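Local coordinates for FdxN element excision controlling factor XisI (Anabaena variabilis ATCC 29413, PDB 2NVM), which probably acts with XisF and XisH to control the site-specific excision of the fdxN element from the nitrogen-fixation genes of cyanobacteria, at residues Gly81-Glu86 with Asp96-Ala101; Thr90-Val95 with Leu110-Pro115. All coordinates share one frame; numbering follows the deposited sequence.

Overall arrangement
From the N terminus, helix 4-23 comes first, followed by the antiparallel strands 44-50, 55-61 and 67-79, and then the beta-alpha-beta unit of strand 82-87, helix 93-100 and strand 108-110 that holds contact 1 and borders contact 2. Contact 1 closes a loop of nine intervening residues, which includes the first residues of the helix, by laying Met98 on strand 82-87. Contact 2 spans fourteen residues, tying the turn that leads into the helix to the loop after strand 108-110. The segments alternate along the chain, so the two loops cross rather than nest. Their centres lie about 10 Å apart, and they meet where Ile85 CD1 touches Val95 CG2 and Ile85 O packs against Phe112 CD2.

Contact 1 (Gly81-Glu86 with Asp96-Ala101); sequences GKIWIE and DEMLVA
This is the first strand-to-helix packing of a beta-alpha-beta unit, in which helix 93-100 lies over strand 82-87 before the chain returns in strand 108-110, parallel to the first. The whole contact turns on one residue, Met98, present as selenomethionine. Its CG stands beside the backbone N (chi1 -65°) and the chain beyond runs extended, carrying SE and CE down from the helix to the sheet. Ile83 and Ile85, two residues apart on the strand, both point toward the helix and receive it, whereas Trp84 between them points away. The CE methyl sits 3.9 Å from Ile83 CG2, and the Met98 chain slants across that isoleucine. With Ile85 the approach is tip to tip, Ile85 CD1 lying 3.9 Å from CE of Met98. All three residues are buried, and the contact is purely apolar. Ile15 of helix 4-23 and Ile108 of strand 108-110 also touch Met98, extending this core to both neighbouring elements. On the strand's other side, Glu86 forms salt bridges with Arg46 and Arg68 of the second subunit. Selenium shares the same two isoleucines as the methyl: Met98 SE is 4.0 Å from Ile83 CG2.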
ATOM      1  N   GLY B  81       8.780  -4.337 -16.466  1.00 58.56           N
ATOM      2  CA  GLY B  81       8.979  -3.129 -17.258  1.00 55.69           C
ATOM      3  C   GLY B  81       7.729  -2.370 -17.667  1.00 54.24           C
ATOM      4  O   GLY B  81       7.811  -1.552 -18.580  1.00 54.27           O
ATOM      5  N   LYS B  82       6.587  -2.624 -17.012  1.00 53.47           N
ATOM      6  CA  LYS B  82       5.312  -1.932 -17.312  1.00 53.35           C
ATOM      7  C   LYS B  82       4.662  -1.383 -16.046  1.00 51.16           C
ATOM      8  O   LYS B  82       4.815  -1.965 -14.972  1.00 51.06           O
ATOM      9  CB  LYS B  82       4.347  -2.847 -18.070  1.00 53.57           C
ATOM     10  CG  LYS B  82       4.915  -3.287 -19.415  1.00 54.90           C
ATOM     11  CD  LYS B  82       3.895  -3.955 -20.319  1.00 54.87           C
ATOM     12  CE  LYS B  82       4.537  -4.342 -21.652  1.00 57.32           C
ATOM     13  NZ  LYS B  82       3.536  -4.845 -22.619  1.00 62.47           N
ATOM     14  N   ILE B  83       3.941  -0.270 -16.201  1.00 47.72           N
ATOM     15  CA  ILE B  83       3.239   0.423 -15.122  1.00 47.38           C
ATOM     16  C   ILE B  83       1.838  -0.179 -15.052  1.00 47.10           C
ATOM     17  O   ILE B  83       1.106  -0.143 -16.027  1.00 45.28           O
ATOM     18  CB  ILE B  83       3.179   1.966 -15.374  1.00 50.17           C
ATOM     19  CG1 ILE B  83       4.615   2.551 -15.372  1.00 50.39           C
ATOM     20  CG2 ILE B  83       2.296   2.674 -14.341  1.00 45.29           C
ATOM     21  CD1 ILE B  83       4.713   3.981 -15.805  1.00 46.27           C
ATOM     22  N   TRP B  84       1.495  -0.730 -13.889  1.00 48.73           N
ATOM     23  CA  TRP B  84       0.189  -1.332 -13.609  1.00 49.28           C
ATOM     24  C   TRP B  84      -0.588  -0.361 -12.743  1.00 48.89           C
ATOM     25  O   TRP B  84      -0.139  -0.078 -11.650  1.00 50.51           O
ATOM     26  CB  TRP B  84       0.356  -2.647 -12.851  1.00 51.58           C
ATOM     27  CG  TRP B  84       0.774  -3.770 -13.688  1.00 54.05           C
ATOM     28  CD1 TRP B  84       1.986  -3.963 -14.275  1.00 57.50           C
ATOM     29  CD2 TRP B  84      -0.030  -4.888 -14.037  1.00 57.07           C
ATOM     30  NE1 TRP B  84       1.985  -5.132 -14.996  1.00 57.10           N
ATOM     31  CE2 TRP B  84       0.761  -5.733 -14.858  1.00 60.91           C
ATOM     32  CE3 TRP B  84      -1.353  -5.265 -13.739  1.00 58.35           C
ATOM     33  CZ2 TRP B  84       0.266  -6.944 -15.396  1.00 58.62           C
ATOM     34  CZ3 TRP B  84      -1.850  -6.460 -14.255  1.00 53.87           C
ATOM     35  CH2 TRP B  84      -1.036  -7.297 -15.079  1.00 58.29           C
ATOM     36  N   ILE B  85      -1.713   0.154 -13.238  1.00 49.57           N
ATOM     37  CA  ILE B  85      -2.605   1.037 -12.465  1.00 49.12           C
ATOM     38  C   ILE B  85      -3.633   0.061 -11.879  1.00 47.88           C
ATOM     39  O   ILE B  85      -4.553  -0.380 -12.577  1.00 48.36           O
ATOM     40  CB  ILE B  85      -3.266   2.148 -13.294  1.00 49.32           C
ATOM     41  CG1 ILE B  85      -2.209   2.962 -14.076  1.00 51.47           C
ATOM     42  CG2 ILE B  85      -4.108   3.043 -12.364  1.00 47.44           C
ATOM     43  CD1 ILE B  85      -2.797   4.054 -14.970  1.00 47.21           C
ATOM     44  N   GLU B  86      -3.408  -0.318 -10.616  1.00 49.30           N
ATOM     45  CA  GLU B  86      -4.270  -1.258  -9.871  1.00 49.66           C
ATOM     46  C   GLU B  86      -5.507  -0.597  -9.256  1.00 50.61           C
ATOM     47  O   GLU B  86      -6.486  -1.260  -9.003  1.00 53.17           O
ATOM     48  CB  GLU B  86      -3.473  -1.929  -8.753  1.00 51.53           C
ATOM     49  CG  GLU B  86      -2.158  -2.643  -9.158  1.00 52.35           C
ATOM     50  CD  GLU B  86      -2.310  -3.913  -9.975  1.00 50.84           C
ATOM     51  OE1 GLU B  86      -3.381  -4.219 -10.524  1.00 52.61           O
ATOM     52  OE2 GLU B  86      -1.304  -4.622 -10.121  1.00 54.92           O
ATOM     53  N   ASP B  96      -2.984  10.516 -18.736  1.00 51.33           N
ATOM     54  CA  ASP B  96      -2.583  11.681 -19.529  1.00 51.38           C
ATOM     55  C   ASP B  96      -1.202  12.175 -19.099  1.00 49.89           C
ATOM     56  O   ASP B  96      -0.361  12.461 -19.947  1.00 48.40           O
ATOM     57  CB  ASP B  96      -3.602  12.832 -19.416  1.00 52.89           C
ATOM     58  CG  ASP B  96      -4.937  12.516 -20.093  1.00 59.61           C
ATOM     59  OD1 ASP B  96      -4.931  12.107 -21.278  1.00 61.82           O
ATOM     60  OD2 ASP B  96      -5.992  12.723 -19.447  1.00 66.11           O
ATOM     61  N   GLU B  97      -0.970  12.218 -17.784  1.00 50.70           N
ATOM     62  CA  GLU B  97       0.331  12.639 -17.241  1.00 50.11           C
ATOM     63  C   GLU B  97       1.475  11.692 -17.630  1.00 46.69           C
ATOM     64  O   GLU B  97       2.568  12.163 -17.961  1.00 45.39           O
ATOM     65  CB  GLU B  97       0.230  12.940 -15.738  1.00 51.10           C
ATOM     66  CG  GLU B  97      -0.730  14.150 -15.516  1.00 56.08           C
ATOM     67  CD  GLU B  97      -0.620  14.809 -14.175  1.00 54.03           C
ATOM     68  OE1 GLU B  97      -0.286  14.129 -13.190  1.00 73.15           O
ATOM     69  OE2 GLU B  97      -0.883  16.026 -14.099  1.00 61.53           O
HETATM   70  N   MSE B  98       1.190  10.391 -17.685  1.00 45.14           N
HETATM   71  CA  MSE B  98       2.175   9.374 -18.100  1.00 47.33           C
HETATM   72  C   MSE B  98       2.518   9.491 -19.594  1.00 46.41           C
HETATM   73  O   MSE B  98       3.696   9.422 -19.946  1.00 47.50           O
HETATM   74  CB  MSE B  98       1.689   7.954 -17.784  1.00 47.57           C
HETATM   75  CG  MSE B  98       1.550   7.662 -16.302  1.00 50.63           C
HETATM   76 SE   MSE B  98       0.705   5.948 -16.032  0.75 48.46          SE
HETATM   77  CE  MSE B  98       0.457   6.059 -14.124  1.00 47.15           C
ATOM     78  N   LEU B  99       1.502   9.694 -20.441  1.00 45.51           N
ATOM     79  CA  LEU B  99       1.691   9.877 -21.897  1.00 47.00           C
ATOM     80  C   LEU B  99       2.474  11.160 -22.194  1.00 45.64           C
ATOM     81  O   LEU B  99       3.311  11.153 -23.091  1.00 45.00           O
ATOM     82  CB  LEU B  99       0.362   9.860 -22.669  1.00 47.20           C
ATOM     83  CG  LEU B  99      -0.469   8.574 -22.562  1.00 50.97           C
ATOM     84  CD1 LEU B  99      -1.806   8.818 -23.227  1.00 49.68           C
ATOM     85  CD2 LEU B  99       0.225   7.346 -23.143  1.00 53.92           C
ATOM     86  N   VAL B 100       2.181  12.235 -21.443  1.00 45.97           N
ATOM     87  CA  VAL B 100       2.920  13.524 -21.506  1.00 46.90           C
ATOM     88  C   VAL B 100       4.387  13.347 -21.025  1.00 47.91           C
ATOM     89  O   VAL B 100       5.261  14.102 -21.442  1.00 49.28           O
ATOM     90  CB  VAL B 100       2.178  14.669 -20.729  1.00 46.30           C
ATOM     91  CG1 VAL B 100       3.038  15.910 -20.553  1.00 44.66           C
ATOM     92  CG2 VAL B 100       0.883  15.021 -21.441  1.00 41.62           C
ATOM     93  N   ALA B 101       4.641  12.372 -20.142  1.00 48.76           N
ATOM     94  CA  ALA B 101       6.005  12.023 -19.703  1.00 49.04           C
ATOM     95  C   ALA B 101       6.710  11.022 -20.666  1.00 49.08           C
ATOM     96  O   ALA B 101       7.742  10.488 -20.306  1.00 50.38           O
ATOM     97  CB  ALA B 101       5.992  11.476 -18.259  1.00 45.57           C
TER

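Contact 2 (Thr90-Val95 with Leu110-Pro115); sequences TNLAIV and LGFHHP
Leu92 and Leu110 meet where two beta turns face each other, turns that flank the beta-alpha-beta unit, one at the start of its helix 93-100 and the other following its second strand, 108-110. Apolar contact joins them, centred on Leu92. Its CD2 methyl meets Leu110 CD2 at 3.9 Å, the two leucines reaching tip to tip, and the same methyl lies 3.9 Å from Phe112 CZ. It comes to the phenyl ring at the edge, in the plane, so the ring presents its rim to Leu92 and not a face. Phe112 CG stands between the backbone N and the carbonyl carbon (chi1 71°), a torsion that lets the ring continue toward Leu92. Deeper in, Val95 CG2 adds a looser touch on Leu110 CD2 at 4.4 Å. Ile85 and Phe123 also pack on both Val95 and Leu110, carrying this patch into the core.

Hydrogen bonds shape each turn separately. Thr90 to Ala93 forms a type I' turn, with Asn91 and Leu92 both at positive phi. Thr90 OG1 accepts the N-H of Ile94 at 3.3 Å in a fairly straight bond (160°), and Asp88 binds both this hydroxyl and Leu92 N, bracing the turn that presents Leu92. Across the contact, Leu110 to His113 makes a type I turn, closed by His113 N donating to Leu110 O at 3.0 Å.

Aromatic and polar contacts continue into the dimer interface. Trp63 of the second subunit donates its NE1 hydrogen bond to Gly111 O and meets the His114 ring edge-to-face. Within the loop, Pro115 lies over one face of that imidazole, its CD atom 3.4 Å above the His114 ring plane and offset toward the rim.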
ATOM      1  N   THR B  90      -8.767   9.223 -10.167  1.00 51.38           N
ATOM      2  CA  THR B  90      -8.721  10.399 -11.061  1.00 52.60           C
ATOM      3  C   THR B  90      -9.510  10.305 -12.368  1.00 52.83           C
ATOM      4  O   THR B  90      -9.483  11.279 -13.135  1.00 54.15           O
ATOM      5  CB  THR B  90      -7.228  10.689 -11.437  1.00 51.87           C
ATOM      6  OG1 THR B  90      -6.727   9.659 -12.310  1.00 51.33           O
ATOM      7  CG2 THR B  90      -6.357  10.775 -10.188  1.00 49.73           C
ATOM      8  N   ASN B  91     -10.212   9.174 -12.591  1.00 53.54           N
ATOM      9  CA  ASN B  91     -10.981   8.901 -13.822  0.50 53.61           C
ATOM     10  C   ASN B  91     -10.025   8.950 -15.045  1.00 54.51           C
ATOM     11  O   ASN B  91     -10.330   9.541 -16.093  1.00 52.51           O
ATOM     12  CB  ASN B  91     -12.197   9.854 -13.943  0.50 53.21           C
ATOM     13  CG  ASN B  91     -13.280   9.354 -14.926  0.50 53.13           C
ATOM     14  OD1 ASN B  91     -13.512   8.151 -15.073  0.50 50.70           O
ATOM     15  ND2 ASN B  91     -13.975  10.295 -15.561  0.50 50.82           N
ATOM     16  N   LEU B  92      -8.853   8.315 -14.864  1.00 55.03           N
ATOM     17  CA  LEU B  92      -7.762   8.223 -15.842  1.00 54.98           C
ATOM     18  C   LEU B  92      -6.989   9.519 -16.143  1.00 54.40           C
ATOM     19  O   LEU B  92      -6.213   9.544 -17.089  1.00 54.50           O
ATOM     20  CB  LEU B  92      -8.197   7.453 -17.125  1.00 56.78           C
ATOM     21  CG  LEU B  92      -8.618   5.988 -16.908  1.00 56.08           C
ATOM     22  CD1 LEU B  92      -9.054   5.403 -18.241  1.00 60.03           C
ATOM     23  CD2 LEU B  92      -7.501   5.130 -16.273  1.00 58.30           C
ATOM     24  N   ALA B  93      -7.134  10.562 -15.307  1.00 54.43           N
ATOM     25  CA  ALA B  93      -6.350  11.816 -15.458  1.00 54.05           C
ATOM     26  C   ALA B  93      -4.837  11.532 -15.332  1.00 53.64           C
ATOM     27  O   ALA B  93      -4.049  12.179 -16.007  1.00 53.51           O
ATOM     28  CB  ALA B  93      -6.779  12.887 -14.449  1.00 52.67           C
ATOM     29  N   ILE B  94      -4.463  10.547 -14.500  1.00 53.73           N
ATOM     30  CA  ILE B  94      -3.056  10.128 -14.327  1.00 53.21           C
ATOM     31  C   ILE B  94      -2.437   9.499 -15.594  1.00 52.09           C
ATOM     32  O   ILE B  94      -1.225   9.546 -15.744  1.00 51.43           O
ATOM     33  CB  ILE B  94      -2.825   9.171 -13.093  1.00 54.29           C
ATOM     34  CG1 ILE B  94      -3.481   7.793 -13.257  1.00 54.87           C
ATOM     35  CG2 ILE B  94      -3.294   9.835 -11.773  1.00 54.46           C
ATOM     36  CD1 ILE B  94      -3.146   6.871 -12.072  1.00 52.46           C
ATOM     37  N   VAL B  95      -3.256   8.878 -16.455  1.00 51.02           N
ATOM     38  CA  VAL B  95      -2.784   8.295 -17.730  1.00 51.41           C
ATOM     39  C   VAL B  95      -2.265   9.390 -18.667  1.00 51.39           C
ATOM     40  O   VAL B  95      -1.230   9.195 -19.299  1.00 51.59           O
ATOM     41  CB  VAL B  95      -3.854   7.407 -18.428  1.00 50.75           C
ATOM     42  CG1 VAL B  95      -3.498   7.118 -19.886  1.00 49.85           C
ATOM     43  CG2 VAL B  95      -4.050   6.121 -17.644  1.00 50.33           C
ATOM     44  N   LEU B 110      -4.115  -1.363 -17.184  1.00 47.18           N
ATOM     45  CA  LEU B 110      -5.203  -1.052 -16.271  1.00 47.31           C
ATOM     46  C   LEU B 110      -5.552  -2.343 -15.563  1.00 46.57           C
ATOM     47  O   LEU B 110      -6.399  -3.115 -16.012  1.00 46.02           O
ATOM     48  CB  LEU B 110      -6.403  -0.416 -16.977  1.00 47.13           C
ATOM     49  CG  LEU B 110      -6.083   0.873 -17.736  1.00 49.83           C
ATOM     50  CD1 LEU B 110      -7.384   1.409 -18.336  1.00 40.77           C
ATOM     51  CD2 LEU B 110      -5.377   1.955 -16.864  1.00 45.51           C
ATOM     52  N   GLY B 111      -4.833  -2.586 -14.460  1.00 47.29           N
ATOM     53  CA  GLY B 111      -5.021  -3.727 -13.576  1.00 44.73           C
ATOM     54  C   GLY B 111      -6.415  -3.780 -12.989  1.00 45.39           C
ATOM     55  O   GLY B 111      -6.934  -4.858 -12.780  1.00 42.82           O
ATOM     56  N   PHE B 112      -7.024  -2.614 -12.733  1.00 46.77           N
ATOM     57  CA  PHE B 112      -8.429  -2.544 -12.274  1.00 44.88           C
ATOM     58  C   PHE B 112      -9.465  -2.960 -13.352  1.00 43.09           C
ATOM     59  O   PHE B 112     -10.632  -3.112 -13.015  1.00 43.03           O
ATOM     60  CB  PHE B 112      -8.780  -1.193 -11.630  1.00 46.57           C
ATOM     61  CG  PHE B 112      -8.854  -0.048 -12.579  1.00 44.91           C
ATOM     62  CD1 PHE B 112     -10.074   0.306 -13.174  1.00 46.20           C
ATOM     63  CD2 PHE B 112      -7.732   0.735 -12.833  1.00 53.72           C
ATOM     64  CE1 PHE B 112     -10.155   1.404 -14.050  1.00 55.75           C
ATOM     65  CE2 PHE B 112      -7.800   1.836 -13.694  1.00 50.37           C
ATOM     66  CZ  PHE B 112      -9.016   2.170 -14.310  1.00 52.42           C
ATOM     67  N   HIS B 113      -9.085  -3.031 -14.640  1.00 43.22           N
ATOM     68  CA  HIS B 113      -9.971  -3.599 -15.679  1.00 41.71           C
ATOM     69  C   HIS B 113      -9.730  -5.114 -15.659  1.00 40.23           C
ATOM     70  O   HIS B 113      -8.633  -5.542 -15.418  1.00 40.65           O
ATOM     71  CB  HIS B 113      -9.703  -3.068 -17.086  1.00 43.41           C
ATOM     72  CG  HIS B 113     -10.155  -1.663 -17.315  1.00 47.12           C
ATOM     73  ND1 HIS B 113     -11.180  -1.080 -16.600  1.00 54.69           N
ATOM     74  CD2 HIS B 113      -9.854  -0.794 -18.306  1.00 51.99           C
ATOM     75  CE1 HIS B 113     -11.410   0.130 -17.072  1.00 54.18           C
ATOM     76  NE2 HIS B 113     -10.626   0.325 -18.114  1.00 53.85           N
ATOM     77  N   HIS B 114     -10.757  -5.929 -15.854  1.00 40.15           N
ATOM     78  CA  HIS B 114     -10.574  -7.402 -15.946  1.00 40.43           C
ATOM     79  C   HIS B 114      -9.618  -7.709 -17.135  1.00 40.48           C
ATOM     80  O   HIS B 114      -9.696  -6.998 -18.147  1.00 41.74           O
ATOM     81  CB  HIS B 114     -11.929  -8.087 -16.158  1.00 38.94           C
ATOM     82  CG  HIS B 114     -11.866  -9.579 -16.137  1.00 41.33           C
ATOM     83  ND1 HIS B 114     -11.668 -10.333 -17.275  1.00 39.97           N
ATOM     84  CD2 HIS B 114     -11.970 -10.459 -15.116  1.00 37.97           C
ATOM     85  CE1 HIS B 114     -11.653 -11.613 -16.954  1.00 39.20           C
ATOM     86  NE2 HIS B 114     -11.844 -11.718 -15.651  1.00 34.76           N
ATOM     87  N   PRO B 115      -8.702  -8.709 -17.020  1.00 40.17           N
ATOM     88  CA  PRO B 115      -7.768  -9.046 -18.140  1.00 39.49           C
ATOM     89  C   PRO B 115      -8.394  -9.116 -19.545  1.00 38.79           C
ATOM     90  O   PRO B 115      -7.823  -8.570 -20.489  1.00 37.96           O
ATOM     91  CB  PRO B 115      -7.215 -10.405 -17.715  1.00 39.89           C
ATOM     92  CG  PRO B 115      -7.174 -10.295 -16.235  1.00 41.18           C
ATOM     93  CD  PRO B 115      -8.436  -9.583 -15.853  1.00 39.65           C
TER